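Local coordinates for protein geranyltranstransferase (IspA) (Helicobacter pylori, PDB 3LLW) that probably acts as a magnesium-dependent prenyltransferase of the farnesyl/geranylgeranyl diphosphate synthase family, condensing isoprenyl diphosphates in isoprenoid biosynthesis, at residues 5-10 against 289-294; 84-89 against 130-135; 183-188 against 253-258; 196-201 against 214-219. All blocks are in the same frame, centred on the assembly; numbering follows the deposited sequence.

Interaction 1 (5-10 against 289-294). With SO4 (sulfate ion), chain E.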
loop_
_atom_site.group_PDB
_atom_site.type_symbol
_atom_site.label_atom_id
_atom_site.label_comp_id
_atom_site.label_asym_id
_atom_site.label_seq_id
_atom_site.Cartn_x
_atom_site.Cartn_y
_atom_site.Cartn_z
ATOM N N SER A 5 7.251 22.926 30.218
ATOM C CA SER A 5 6.103 22.594 31.072
ATOM C C SER A 5 5.924 21.068 31.178
ATOM O O SER A 5 6.579 20.338 30.440
ATOM C CB SER A 5 4.847 23.235 30.469
ATOM O OG SER A 5 4.500 22.642 29.223
ATOM N N PRO A 6 5.062 20.571 32.102
ATOM C CA PRO A 6 4.822 19.119 32.160
ATOM C C PRO A 6 4.309 18.485 30.866
ATOM O O PRO A 6 4.830 17.447 30.459
ATOM C CB PRO A 6 3.789 18.977 33.281
ATOM C CG PRO A 6 3.995 20.168 34.126
ATOM C CD PRO A 6 4.312 21.262 33.165
ATOM N N ASN A 7 3.319 19.119 30.238
ATOM C CA ASN A 7 2.779 18.706 28.943
ATOM C C ASN A 7 3.853 18.538 27.852
ATOM O O ASN A 7 3.899 17.521 27.160
ATOM C CB ASN A 7 1.753 19.743 28.497
ATOM C CG ASN A 7 1.224 19.491 27.102
ATOM O OD1 ASN A 7 0.509 18.514 26.867
ATOM N ND2 ASN A 7 1.546 20.396 26.171
ATOM N N LEU A 8 4.717 19.541 27.733
ATOM C CA LEU A 8 5.759 19.588 26.728
ATOM C C LEU A 8 6.892 18.631 27.067
ATOM O O LEU A 8 7.593 18.132 26.176
ATOM C CB LEU A 8 6.305 21.012 26.666
ATOM C CG LEU A 8 7.050 21.424 25.405
ATOM C CD1 LEU A 8 6.182 21.160 24.190
ATOM C CD2 LEU A 8 7.434 22.889 25.487
ATOM N N SER A 9 7.065 18.386 28.364
ATOM C CA SER A 9 8.102 17.496 28.877
ATOM C C SER A 9 7.685 16.054 28.645
ATOM O O SER A 9 8.519 15.201 28.315
ATOM C CB SER A 9 8.316 17.736 30.378
ATOM O OG SER A 9 9.547 17.197 30.811
ATOM N N PHE A 10 6.387 15.801 28.829
ATOM C CA PHE A 10 5.784 14.497 28.589
ATOM C C PHE A 10 5.869 14.123 27.104
ATOM O O PHE A 10 6.152 12.974 26.759
ATOM C CB PHE A 10 4.324 14.506 29.055
ATOM C CG PHE A 10 3.548 13.290 28.651
ATOM C CD1 PHE A 10 3.657 12.112 29.379
ATOM C CD2 PHE A 10 2.690 13.327 27.554
ATOM C CE1 PHE A 10 2.934 10.976 29.011
ATOM C CE2 PHE A 10 1.968 12.196 27.176
ATOM C CZ PHE A 10 2.090 11.019 27.906
ATOM N N LEU A 289 -2.167 21.862 22.769
ATOM C CA LEU A 289 -1.910 21.631 21.350
ATOM C C LEU A 289 -1.042 22.723 20.760
ATOM O O LEU A 289 -0.044 22.445 20.057
ATOM C CB LEU A 289 -3.233 21.503 20.575
ATOM C CG LEU A 289 -3.229 21.266 19.053
ATOM C CD1 LEU A 289 -2.436 20.040 18.652
ATOM C CD2 LEU A 289 -4.657 21.163 18.521
ATOM N N GLN A 290 -1.407 23.964 21.065
ATOM C CA GLN A 290 -0.643 25.110 20.604
ATOM C C GLN A 290 0.800 25.027 21.104
ATOM O O GLN A 290 1.730 25.356 20.361
ATOM C CB GLN A 290 -1.307 26.413 21.050
ATOM C CG GLN A 290 -0.801 27.669 20.336
ATOM C CD GLN A 290 0.476 28.244 20.948
ATOM O OE1 GLN A 290 0.676 28.199 22.168
ATOM N NE2 GLN A 290 1.349 28.784 20.095
ATOM N N GLU A 291 0.966 24.564 22.344
ATOM C CA GLU A 291 2.264 24.511 22.996
ATOM C C GLU A 291 3.178 23.477 22.341
ATOM O O GLU A 291 4.344 23.771 22.060
ATOM C CB GLU A 291 2.087 24.216 24.483
ATOM C CG GLU A 291 3.342 24.368 25.318
ATOM C CD GLU A 291 3.066 24.322 26.820
ATOM O OE1 GLU A 291 2.404 23.364 27.297
ATOM O OE2 GLU A 291 3.521 25.254 27.525
ATOM N N ASN A 292 2.642 22.278 22.098
ATOM C CA ASN A 292 3.385 21.211 21.422
ATOM C C ASN A 292 3.766 21.571 19.983
ATOM O O ASN A 292 4.916 21.393 19.576
ATOM C CB ASN A 292 2.600 19.892 21.453
ATOM C CG ASN A 292 2.525 19.283 22.843
ATOM O OD1 ASN A 292 3.023 19.855 23.808
ATOM N ND2 ASN A 292 1.895 18.115 22.949
ATOM N N LEU A 293 2.800 22.090 19.229
ATOM C CA LEU A 293 3.052 22.509 17.859
ATOM C C LEU A 293 4.057 23.650 17.769
ATOM O O LEU A 293 4.997 23.580 16.979
ATOM C CB LEU A 293 1.747 22.848 17.133
ATOM C CG LEU A 293 0.832 21.651 16.824
ATOM C CD1 LEU A 293 -0.426 22.108 16.124
ATOM C CD2 LEU A 293 1.556 20.603 15.995
ATOM N N ASN A 294 3.877 24.667 18.613
ATOM C CA ASN A 294 4.786 25.810 18.691
ATOM C C ASN A 294 6.225 25.379 18.943
ATOM O O ASN A 294 7.141 25.863 18.265
ATOM C CB ASN A 294 4.303 26.787 19.770
ATOM C CG ASN A 294 5.133 28.052 19.853
ATOM O OD1 ASN A 294 5.843 28.256 20.833
ATOM N ND2 ASN A 294 5.030 28.915 18.844
HETATM S S SO4 E . -5.854 21.432 24.678
HETATM O O1 SO4 E . -5.198 22.303 25.651
HETATM O O2 SO4 E . -5.072 21.408 23.439
HETATM O O3 SO4 E . -5.958 20.083 25.236
HETATM O O4 SO4 E . -7.206 21.944 24.432
#

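Interaction 2 (84-89 against 130-135). With SO4 (sulfate ion), chain F.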
loop_
_atom_site.group_PDB
_atom_site.type_symbol
_atom_site.label_atom_id
_atom_site.label_comp_id
_atom_site.label_asym_id
_atom_site.label_seq_id
_atom_site.Cartn_x
_atom_site.Cartn_y
_atom_site.Cartn_z
ATOM N N GLU A 84 5.897 6.574 9.243
ATOM C CA GLU A 84 7.333 6.584 9.015
ATOM C C GLU A 84 7.696 5.595 7.897
ATOM O O GLU A 84 8.478 5.933 7.028
ATOM C CB GLU A 84 8.092 6.346 10.336
ATOM C CG GLU A 84 9.633 6.521 10.303
ATOM C CD GLU A 84 10.141 7.921 9.915
ATOM O OE1 GLU A 84 9.377 8.918 9.984
ATOM O OE2 GLU A 84 11.340 8.017 9.538
ATOM N N CYS A 85 7.055 4.423 7.880
ATOM C CA CYS A 85 7.244 3.431 6.802
ATOM C C CYS A 85 6.872 3.933 5.403
ATOM O O CYS A 85 7.623 3.714 4.439
ATOM C CB CYS A 85 6.487 2.136 7.111
ATOM S SG CYS A 85 7.242 1.209 8.444
ATOM N N LEU A 86 5.724 4.602 5.300
ATOM C CA LEU A 86 5.305 5.226 4.047
ATOM C C LEU A 86 6.303 6.269 3.574
ATOM O O LEU A 86 6.634 6.310 2.400
ATOM C CB LEU A 86 3.916 5.852 4.171
ATOM C CG LEU A 86 3.176 5.980 2.837
ATOM C CD1 LEU A 86 2.790 4.608 2.306
ATOM C CD2 LEU A 86 1.941 6.851 2.974
ATOM N N HIS A 87 6.797 7.095 4.494
ATOM C CA HIS A 87 7.807 8.079 4.157
ATOM C C HIS A 87 9.102 7.408 3.678
ATOM O O HIS A 87 9.716 7.867 2.724
ATOM C CB HIS A 87 8.101 8.995 5.354
ATOM C CG HIS A 87 9.283 9.903 5.145
ATOM N ND1 HIS A 87 9.321 10.866 4.158
ATOM C CD2 HIS A 87 10.469 9.986 5.794
ATOM C CE1 HIS A 87 10.484 11.493 4.199
ATOM N NE2 HIS A 87 11.196 10.984 5.188
ATOM N N THR A 88 9.500 6.328 4.346
ATOM C CA THR A 88 10.743 5.622 4.038
ATOM C C THR A 88 10.683 4.942 2.677
ATOM O O THR A 88 11.661 4.970 1.925
ATOM C CB THR A 88 11.054 4.566 5.118
ATOM O OG1 THR A 88 10.897 5.157 6.408
ATOM C CG2 THR A 88 12.476 4.033 4.973
ATOM N N TYR A 89 9.537 4.332 2.362
ATOM C CA TYR A 89 9.356 3.635 1.083
ATOM C C TYR A 89 9.497 4.613 -0.078
ATOM O O TYR A 89 10.117 4.277 -1.104
ATOM C CB TYR A 89 8.021 2.861 1.013
ATOM C CG TYR A 89 7.028 3.373 -0.027
ATOM C CD1 TYR A 89 7.233 3.162 -1.396
ATOM C CD2 TYR A 89 5.874 4.047 0.361
ATOM C CE1 TYR A 89 6.362 3.636 -2.338
ATOM C CE2 TYR A 89 4.989 4.536 -0.580
ATOM C CZ TYR A 89 5.218 4.301 -1.918
ATOM O OH TYR A 89 4.357 4.767 -2.854
ATOM N N TYR A 130 3.138 -2.498 4.101
ATOM C CA TYR A 130 3.333 -2.643 5.573
ATOM C C TYR A 130 2.706 -1.553 6.445
ATOM O O TYR A 130 2.267 -1.851 7.551
ATOM C CB TYR A 130 4.804 -2.817 5.950
ATOM C CG TYR A 130 5.023 -3.373 7.337
ATOM C CD1 TYR A 130 5.751 -2.665 8.277
ATOM C CD2 TYR A 130 4.489 -4.605 7.708
ATOM C CE1 TYR A 130 5.960 -3.177 9.557
ATOM C CE2 TYR A 130 4.674 -5.118 8.986
ATOM C CZ TYR A 130 5.411 -4.395 9.905
ATOM O OH TYR A 130 5.602 -4.899 11.177
ATOM N N SER A 131 2.694 -0.309 5.956
ATOM C CA SER A 131 2.050 0.830 6.633
ATOM C C SER A 131 0.580 0.572 6.910
ATOM O O SER A 131 0.036 1.006 7.908
ATOM C CB SER A 131 2.123 2.070 5.745
ATOM O OG SER A 131 3.432 2.260 5.256
ATOM N N PHE A 132 -0.057 -0.144 5.997
ATOM C CA PHE A 132 -1.460 -0.454 6.117
ATOM C C PHE A 132 -1.712 -1.659 7.003
ATOM O O PHE A 132 -2.734 -1.705 7.720
ATOM C CB PHE A 132 -2.095 -0.512 4.717
ATOM C CG PHE A 132 -1.894 0.779 3.939
ATOM C CD1 PHE A 132 -2.655 1.899 4.235
ATOM C CD2 PHE A 132 -0.872 0.898 2.975
ATOM C CE1 PHE A 132 -2.458 3.112 3.563
ATOM C CE2 PHE A 132 -0.663 2.114 2.291
ATOM C CZ PHE A 132 -1.468 3.218 2.577
ATOM N N GLU A 133 -0.757 -2.588 7.023
ATOM C CA GLU A 133 -0.785 -3.716 7.952
ATOM C C GLU A 133 -0.595 -3.246 9.381
ATOM O O GLU A 133 -1.346 -3.662 10.264
ATOM C CB GLU A 133 0.256 -4.784 7.608
ATOM C CG GLU A 133 0.088 -6.088 8.419
ATOM C CD GLU A 133 1.027 -7.219 7.991
ATOM O OE1 GLU A 133 2.038 -6.961 7.289
ATOM O OE2 GLU A 133 0.744 -8.377 8.368
ATOM N N LEU A 134 0.371 -2.354 9.597
ATOM C CA LEU A 134 0.603 -1.760 10.919
ATOM C C LEU A 134 -0.645 -1.047 11.425
ATOM O O LEU A 134 -1.080 -1.275 12.553
ATOM C CB LEU A 134 1.777 -0.772 10.900
ATOM C CG LEU A 134 3.219 -1.301 10.948
ATOM C CD1 LEU A 134 4.177 -0.166 10.662
ATOM C CD2 LEU A 134 3.572 -1.989 12.290
ATOM N N LEU A 135 -1.221 -0.210 10.569
ATOM C CA LEU A 135 -2.398 0.599 10.922
ATOM C C LEU A 135 -3.597 -0.281 11.270
ATOM O O LEU A 135 -4.212 -0.101 12.309
ATOM C CB LEU A 135 -2.726 1.523 9.755
ATOM C CG LEU A 135 -2.985 3.008 9.939
ATOM C CD1 LEU A 135 -2.080 3.572 10.982
ATOM C CD2 LEU A 135 -2.768 3.725 8.615
HETATM S S SO4 F . 12.917 13.639 7.804
HETATM O O1 SO4 F . 13.632 12.516 7.174
HETATM O O2 SO4 F . 12.110 14.347 6.807
HETATM O O3 SO4 F . 12.055 13.172 8.897
HETATM O O4 SO4 F . 13.905 14.580 8.330
#

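Interaction 3 (183-188 against 253-258)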
loop_
_atom_site.group_PDB
_atom_site.type_symbol
_atom_site.label_atom_id
_atom_site.label_comp_id
_atom_site.label_asym_id
_atom_site.label_seq_id
_atom_site.Cartn_x
_atom_site.Cartn_y
_atom_site.Cartn_z
ATOM N N PHE A 183 2.335 23.560 -6.400
ATOM C CA PHE A 183 1.563 22.340 -6.575
ATOM C C PHE A 183 2.442 21.105 -6.395
ATOM O O PHE A 183 2.046 20.149 -5.753
ATOM C CB PHE A 183 0.940 22.341 -7.974
ATOM C CG PHE A 183 0.009 21.196 -8.234
ATOM C CD1 PHE A 183 0.496 19.966 -8.695
ATOM C CD2 PHE A 183 -1.357 21.353 -8.069
ATOM C CE1 PHE A 183 -0.367 18.898 -8.942
ATOM C CE2 PHE A 183 -2.232 20.292 -8.333
ATOM C CZ PHE A 183 -1.730 19.062 -8.764
ATOM N N LEU A 184 3.626 21.112 -6.993
ATOM C CA LEU A 184 4.512 19.979 -6.847
ATOM C C LEU A 184 4.801 19.749 -5.373
ATOM O O LEU A 184 4.627 18.631 -4.872
ATOM C CB LEU A 184 5.768 20.158 -7.723
ATOM C CG LEU A 184 7.201 19.704 -7.440
ATOM C CD1 LEU A 184 7.347 18.449 -6.633
ATOM C CD2 LEU A 184 7.885 19.518 -8.796
ATOM N N HIS A 185 5.169 20.805 -4.658
ATOM C CA HIS A 185 5.589 20.648 -3.269
ATOM C C HIS A 185 4.443 20.442 -2.283
ATOM O O HIS A 185 4.641 19.768 -1.268
ATOM C CB HIS A 185 6.505 21.796 -2.836
ATOM C CG HIS A 185 7.853 21.747 -3.477
ATOM N ND1 HIS A 185 8.600 20.588 -3.542
ATOM C CD2 HIS A 185 8.597 22.709 -4.070
ATOM C CE1 HIS A 185 9.742 20.838 -4.159
ATOM N NE2 HIS A 185 9.765 22.117 -4.489
ATOM N N GLU A 186 3.259 20.987 -2.588
ATOM C CA GLU A 186 2.062 20.715 -1.789
ATOM C C GLU A 186 1.863 19.207 -1.778
ATOM O O GLU A 186 1.622 18.625 -0.729
ATOM C CB GLU A 186 0.818 21.406 -2.372
ATOM C CG GLU A 186 -0.443 21.315 -1.496
ATOM C CD GLU A 186 -1.749 21.656 -2.239
ATOM O OE1 GLU A 186 -2.816 21.676 -1.582
ATOM O OE2 GLU A 186 -1.720 21.891 -3.476
ATOM N N HIS A 187 2.031 18.581 -2.946
ATOM C CA HIS A 187 1.784 17.145 -3.121
ATOM C C HIS A 187 2.958 16.244 -2.677
ATOM O O HIS A 187 2.749 15.301 -1.927
ATOM C CB HIS A 187 1.296 16.849 -4.555
ATOM C CG HIS A 187 -0.076 17.397 -4.839
ATOM N ND1 HIS A 187 -0.320 18.739 -5.054
ATOM C CD2 HIS A 187 -1.277 16.782 -4.930
ATOM C CE1 HIS A 187 -1.610 18.923 -5.257
ATOM N NE2 HIS A 187 -2.213 17.751 -5.188
ATOM N N LYS A 188 4.184 16.545 -3.100
ATOM C CA LYS A 188 5.353 15.730 -2.731
ATOM C C LYS A 188 5.530 15.695 -1.203
ATOM O O LYS A 188 5.679 14.631 -0.602
ATOM C CB LYS A 188 6.620 16.318 -3.377
ATOM C CG LYS A 188 7.571 15.301 -4.022
ATOM C CD LYS A 188 8.427 14.552 -3.039
ATOM C CE LYS A 188 9.891 14.950 -3.175
ATOM N NZ LYS A 188 10.497 14.380 -4.406
ATOM N N ASN A 253 13.960 21.201 -8.720
ATOM C CA ASN A 253 12.745 22.024 -8.731
ATOM C C ASN A 253 12.593 22.717 -7.389
ATOM O O ASN A 253 11.929 22.202 -6.490
ATOM C CB ASN A 253 11.494 21.176 -8.940
ATOM C CG ASN A 253 11.423 20.535 -10.300
ATOM O OD1 ASN A 253 11.280 19.317 -10.395
ATOM N ND2 ASN A 253 11.475 21.342 -11.363
ATOM N N SER A 254 13.207 23.880 -7.243
ATOM C CA SER A 254 13.253 24.512 -5.943
ATOM C C SER A 254 12.927 26.001 -5.992
ATOM O O SER A 254 13.020 26.637 -7.038
ATOM C CB SER A 254 14.608 24.235 -5.277
ATOM O OG SER A 254 15.405 25.391 -5.171
ATOM N N PHE A 255 12.539 26.547 -4.845
ATOM C CA PHE A 255 12.203 27.961 -4.747
ATOM C C PHE A 255 13.414 28.882 -4.840
ATOM O O PHE A 255 13.275 30.046 -5.184
ATOM C CB PHE A 255 11.421 28.231 -3.471
ATOM C CG PHE A 255 9.993 27.821 -3.559
ATOM C CD1 PHE A 255 9.062 28.644 -4.182
ATOM C CD2 PHE A 255 9.577 26.610 -3.039
ATOM C CE1 PHE A 255 7.736 28.257 -4.279
ATOM C CE2 PHE A 255 8.244 26.226 -3.125
ATOM C CZ PHE A 255 7.332 27.051 -3.746
ATOM N N VAL A 256 14.599 28.359 -4.541
ATOM C CA VAL A 256 15.828 29.112 -4.758
ATOM C C VAL A 256 16.079 29.335 -6.261
ATOM O O VAL A 256 16.560 30.389 -6.661
ATOM C CB VAL A 256 17.046 28.468 -4.031
ATOM C CG1 VAL A 256 18.329 29.284 -4.254
ATOM C CG2 VAL A 256 16.750 28.324 -2.515
ATOM N N ASN A 257 15.713 28.366 -7.092
ATOM C CA ASN A 257 15.840 28.531 -8.539
ATOM C C ASN A 257 14.799 29.472 -9.117
ATOM O O ASN A 257 15.123 30.313 -9.956
ATOM C CB ASN A 257 15.784 27.185 -9.259
ATOM C CG ASN A 257 17.035 26.372 -9.051
ATOM O OD1 ASN A 257 18.044 26.888 -8.576
ATOM N ND2 ASN A 257 16.981 25.093 -9.406
ATOM N N LEU A 258 13.553 29.323 -8.669
ATOM C CA LEU A 258 12.475 30.184 -9.127
ATOM C C LEU A 258 12.675 31.622 -8.643
ATOM O O LEU A 258 12.597 32.552 -9.436
ATOM C CB LEU A 258 11.117 29.645 -8.673
ATOM C CG LEU A 258 9.881 30.481 -9.031
ATOM C CD1 LEU A 258 9.530 30.439 -10.506
ATOM C CD2 LEU A 258 8.717 30.007 -8.227
#

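Interaction 4 (196-201 against 214-219)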
loop_
_atom_site.group_PDB
_atom_site.type_symbol
_atom_site.label_atom_id
_atom_site.label_comp_id
_atom_site.label_asym_id
_atom_site.label_seq_id
_atom_site.Cartn_x
_atom_site.Cartn_y
_atom_site.Cartn_z
ATOM N N SER A 196 -0.268 13.388 8.754
ATOM C CA SER A 196 0.309 13.208 10.116
ATOM C C SER A 196 -0.446 14.007 11.208
ATOM O O SER A 196 -0.833 13.454 12.237
ATOM C CB SER A 196 1.786 13.602 10.136
ATOM O OG SER A 196 2.519 12.961 9.086
ATOM N N LEU A 197 -0.668 15.294 10.970
ATOM C CA LEU A 197 -1.372 16.140 11.931
ATOM C C LEU A 197 -2.809 15.698 12.186
ATOM O O LEU A 197 -3.159 15.435 13.332
ATOM C CB LEU A 197 -1.337 17.605 11.506
ATOM C CG LEU A 197 0.031 18.257 11.609
ATOM C CD1 LEU A 197 0.054 19.477 10.753
ATOM C CD2 LEU A 197 0.367 18.651 13.034
ATOM N N ILE A 198 -3.606 15.537 11.127
ATOM C CA ILE A 198 -5.025 15.105 11.272
ATOM C C ILE A 198 -5.228 13.639 11.694
ATOM O O ILE A 198 -6.276 13.277 12.282
ATOM C CB ILE A 198 -5.899 15.455 10.039
ATOM C CG1 ILE A 198 -5.385 14.735 8.786
ATOM C CG2 ILE A 198 -5.947 16.973 9.846
ATOM C CD1 ILE A 198 -6.228 14.920 7.537
ATOM N N MET A 199 -4.223 12.808 11.422
ATOM C CA MET A 199 -4.203 11.432 11.904
ATOM C C MET A 199 -3.989 11.452 13.417
ATOM O O MET A 199 -4.483 10.561 14.115
ATOM C CB MET A 199 -3.140 10.560 11.198
ATOM C CG MET A 199 -3.503 10.008 9.786
ATOM S SD MET A 199 -2.004 9.399 8.883
ATOM C CE MET A 199 -1.920 7.788 9.654
ATOM N N GLY A 200 -3.286 12.476 13.918
ATOM C CA GLY A 200 -3.239 12.761 15.367
ATOM C C GLY A 200 -4.607 13.069 15.999
ATOM O O GLY A 200 -4.910 12.590 17.104
ATOM N N LEU A 201 -5.428 13.868 15.319
ATOM C CA LEU A 201 -6.787 14.210 15.842
ATOM C C LEU A 201 -7.700 12.984 15.845
ATOM O O LEU A 201 -8.250 12.618 16.872
ATOM C CB LEU A 201 -7.436 15.366 15.055
ATOM C CG LEU A 201 -8.872 15.777 15.460
ATOM C CD1 LEU A 201 -8.968 16.163 16.940
ATOM C CD2 LEU A 201 -9.376 16.918 14.617
ATOM N N TRP A 214 -8.933 23.067 10.387
ATOM C CA TRP A 214 -7.815 23.900 10.783
ATOM C C TRP A 214 -6.472 23.164 10.671
ATOM O O TRP A 214 -5.534 23.708 10.092
ATOM C CB TRP A 214 -8.017 24.443 12.203
ATOM C CG TRP A 214 -7.013 25.492 12.561
ATOM C CD1 TRP A 214 -7.142 26.834 12.395
ATOM C CD2 TRP A 214 -5.708 25.276 13.110
ATOM N NE1 TRP A 214 -6.007 27.475 12.821
ATOM C CE2 TRP A 214 -5.106 26.540 13.256
ATOM C CE3 TRP A 214 -4.986 24.133 13.484
ATOM C CZ2 TRP A 214 -3.822 26.699 13.768
ATOM C CZ3 TRP A 214 -3.711 24.286 13.988
ATOM C CH2 TRP A 214 -3.140 25.563 14.129
ATOM N N LEU A 215 -6.375 21.956 11.230
ATOM C CA LEU A 215 -5.111 21.190 11.188
ATOM C C LEU A 215 -4.720 20.822 9.764
ATOM O O LEU A 215 -3.538 20.905 9.394
ATOM C CB LEU A 215 -5.165 19.922 12.046
ATOM C CG LEU A 215 -4.950 20.014 13.555
ATOM C CD1 LEU A 215 -5.222 18.667 14.163
ATOM C CD2 LEU A 215 -3.555 20.498 13.923
ATOM N N GLN A 216 -5.725 20.424 8.982
ATOM C CA GLN A 216 -5.564 20.116 7.574
ATOM C C GLN A 216 -4.875 21.252 6.838
ATOM O O GLN A 216 -3.828 21.041 6.225
ATOM C CB GLN A 216 -6.909 19.777 6.937
ATOM C CG GLN A 216 -6.805 19.212 5.527
ATOM C CD GLN A 216 -7.936 18.259 5.186
ATOM O OE1 GLN A 216 -7.698 17.187 4.634
ATOM N NE2 GLN A 216 -9.172 18.640 5.517
ATOM N N ALA A 217 -5.436 22.452 6.947
ATOM C CA ALA A 217 -4.880 23.637 6.311
ATOM C C ALA A 217 -3.527 24.047 6.891
ATOM O O ALA A 217 -2.637 24.482 6.147
ATOM C CB ALA A 217 -5.858 24.783 6.397
ATOM N N PHE A 218 -3.375 23.901 8.206
ATOM C CA PHE A 218 -2.155 24.303 8.887
ATOM C C PHE A 218 -0.966 23.499 8.379
ATOM O O PHE A 218 0.084 24.071 8.056
ATOM C CB PHE A 218 -2.292 24.135 10.397
ATOM C CG PHE A 218 -1.051 24.499 11.163
ATOM C CD1 PHE A 218 -0.601 25.818 11.200
ATOM C CD2 PHE A 218 -0.336 23.526 11.856
ATOM C CE1 PHE A 218 0.553 26.161 11.912
ATOM C CE2 PHE A 218 0.810 23.861 12.573
ATOM C CZ PHE A 218 1.252 25.184 12.603
ATOM N N GLY A 219 -1.166 22.182 8.290
ATOM C CA GLY A 219 -0.155 21.250 7.810
ATOM C C GLY A 219 0.285 21.490 6.391
ATOM O O GLY A 219 1.473 21.386 6.082
#

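Interaction 1 (5-10 against 289-294)
The carboxylate of E291 gathers the polar groups at the start of helix 6-23. With CG anti to the backbone N (chi1 -170°) and the chain extended beyond it, the glutamate carries OE1 from helix 287-301 across to S5, the N-cap residue. S5 OG, held in the crowded position between its backbone N and carbonyl carbon, gives E291 OE1 a weak hydrogen bond of 2.9 Å and accepts a weak capping bond from L8 N. N7 ND2 supplies a second donor to E291 OE1 at 3.3 Å, meeting its anti lone pair, with amide and carboxylate nearly coplanar; it also has a weak bond to L288 O. Gripped twice beside a helix N terminus, the carboxylate probably has its negative charge stabilised.

N7 and N292 approach tip to tip, their amide planes only 5° apart, and N7 ND2 stands 2.8 Å from N292 OD1. The other end of the N292 amide is bound through ND2 to A58 O, so its OD1 faces N7. L8 CD1 lies 3.4 Å from N292 OD1. The axes of the two segments cross at -50°; helix 287-301 in turn rests L289 and L293 on helices 51-63 and 209-236, while F10 meets Y69 edge-to-face.

Interaction 2 (84-89 against 130-135)
Helices 73-94 and 117-137 run almost exactly antiparallel here, the axes of the two segments 178° apart in direction and 9.2 Å apart at closest approach, with C85 and S131 nearest across the gap at 5.8 Å between their CA atoms. Small side chains occupy this point. C85 holds SG beside its backbone N (chi1 -71°), which brings the sulfur against two residues of the partner helix: C85 SG is 4.0 Å from L134 CD1 and 4.2 Å from Y130 CD1. It reaches the tyrosine at the ring edge, near the ring plane, as a sulfur-aromatic contact.

S131 also turns its OG beside its own backbone N, 3.6 Å from C85 CB. The hydroxyl serves its own helix by bonding to L127 O, with a further weak bond to S82 O; L86 N comes near but at too poor an angle to bond. L86 CD1 reaches F132 CE2 at 4.3 Å, and the F132 ring stacks on F132 of the second subunit. Y130 OH is satisfied by H25, while its ring meets F40 edge-to-face.

Close antiparallel helices of this sort build the all-alpha isoprenoid synthase fold. In this family helix 73-94 leads into the first aspartate-rich motif at D94, and helix 117-137 contributes to the dimer interface.

Interaction 3 (183-188 against 253-258)
In the isoprenoid synthase fold of this protein, H185 and N253 bury the most surface where helix 178-204 receives the chain leading into the short helix 255-259. H185 sets its ring beside the backbone N (chi1 -70°) and points NE2 at the main chain. H185 NE2 donates to N253 O at 2.9 Å, the oxygen lying near the imidazole plane and the donor in the carbonyl plane, although the N-H...O angle of 139° shows a bent bond.

N253 CB also points toward the helix, and the side chain meets L184. Its ND2 bonds to F171 O, which orients the amide so that OD1 lies 3.8 Å from L184 CD2, the leucine crossing it at about a right angle. The N253 side chain is about 9 Å from that of D100, and the L184 side chain about 10 Å from that of D94; both aspartates bind Mg(2+) in a structure of this protein, though no metal is bound to this chain here.

F255 brings its ring tip to tip with H185, F255 CE2 3.7 Å from H185 CD2, the planes oblique at 38°. Its backbone N is bound by D231, part of the second aspartate-rich motif of the family, while S254, the N-cap residue of helix 255-259, has its OG accepting a weak bond of 3.1 Å from V256 N.

Interaction 4 (196-201 against 214-219)
L197 drives one methyl end-on into the backbone of the partner helix. Its CG sits beside the backbone N (chi1 -70°), and L197 CD1 ends 3.4 Å from G219 CA, tighter than usual van der Waals contact. Because G219 has no side chain, the methyl rests directly against the main chain, and the same CD1 lies 4.2 Å from F218 CD2. The next residue, I198, runs alongside L215 in the opposite direction. CG1 of I198 takes the crowded position between N and carbonyl carbon (chi1 62°), which swings CG2 beside the backbone N and onto the neighbouring helix: I198 CG2 is 3.8 Å from L215 CB and 3.6 Å from Q216 N.

These are the facing sides of an antiparallel helical hairpin, helix 178-204 and helix 209-236 joined by a short connection, a recurring unit of the all-alpha isoprenoid synthase fold; the axes of the two segments come within 8.7 Å at a crossing angle of 159°. L215 holds its chain beside the backbone N too, and sets CD1 over the first helix, 3.9 Å from L197 O and 4.1 Å from L201 CB. At the margin Q216 stretches out with CG anti to its backbone N and crosses I198 obliquely, while L197 and L215 both continue onto V59 of helix 51-63.

In the fold
Interactions 2, 3 and 4 are buried; 2 and 4 are mainly apolar, without a hydrogen bond across them, while 3, farther from the centre of the chain, has a histidine-to-carbonyl hydrogen bond. Interaction 1 is polar, closes a loop that contains the other three, and is the only contact that is partly buried as a whole. It meets interaction 4 directly, L293 packing on L197, L215 and F218. Interactions 3 and 4 share helix 178-204, with centres 21 Å apart: its 183-188 portion lies near the magnesium-binding aspartates, its 196-201 portion away from them. Interaction 2 touches interaction 4 where L135 CD2 lies 4.3 Å from M199 CE. Interactions 2 and 3 both reach the second subunit, the latter through F183 on its E30.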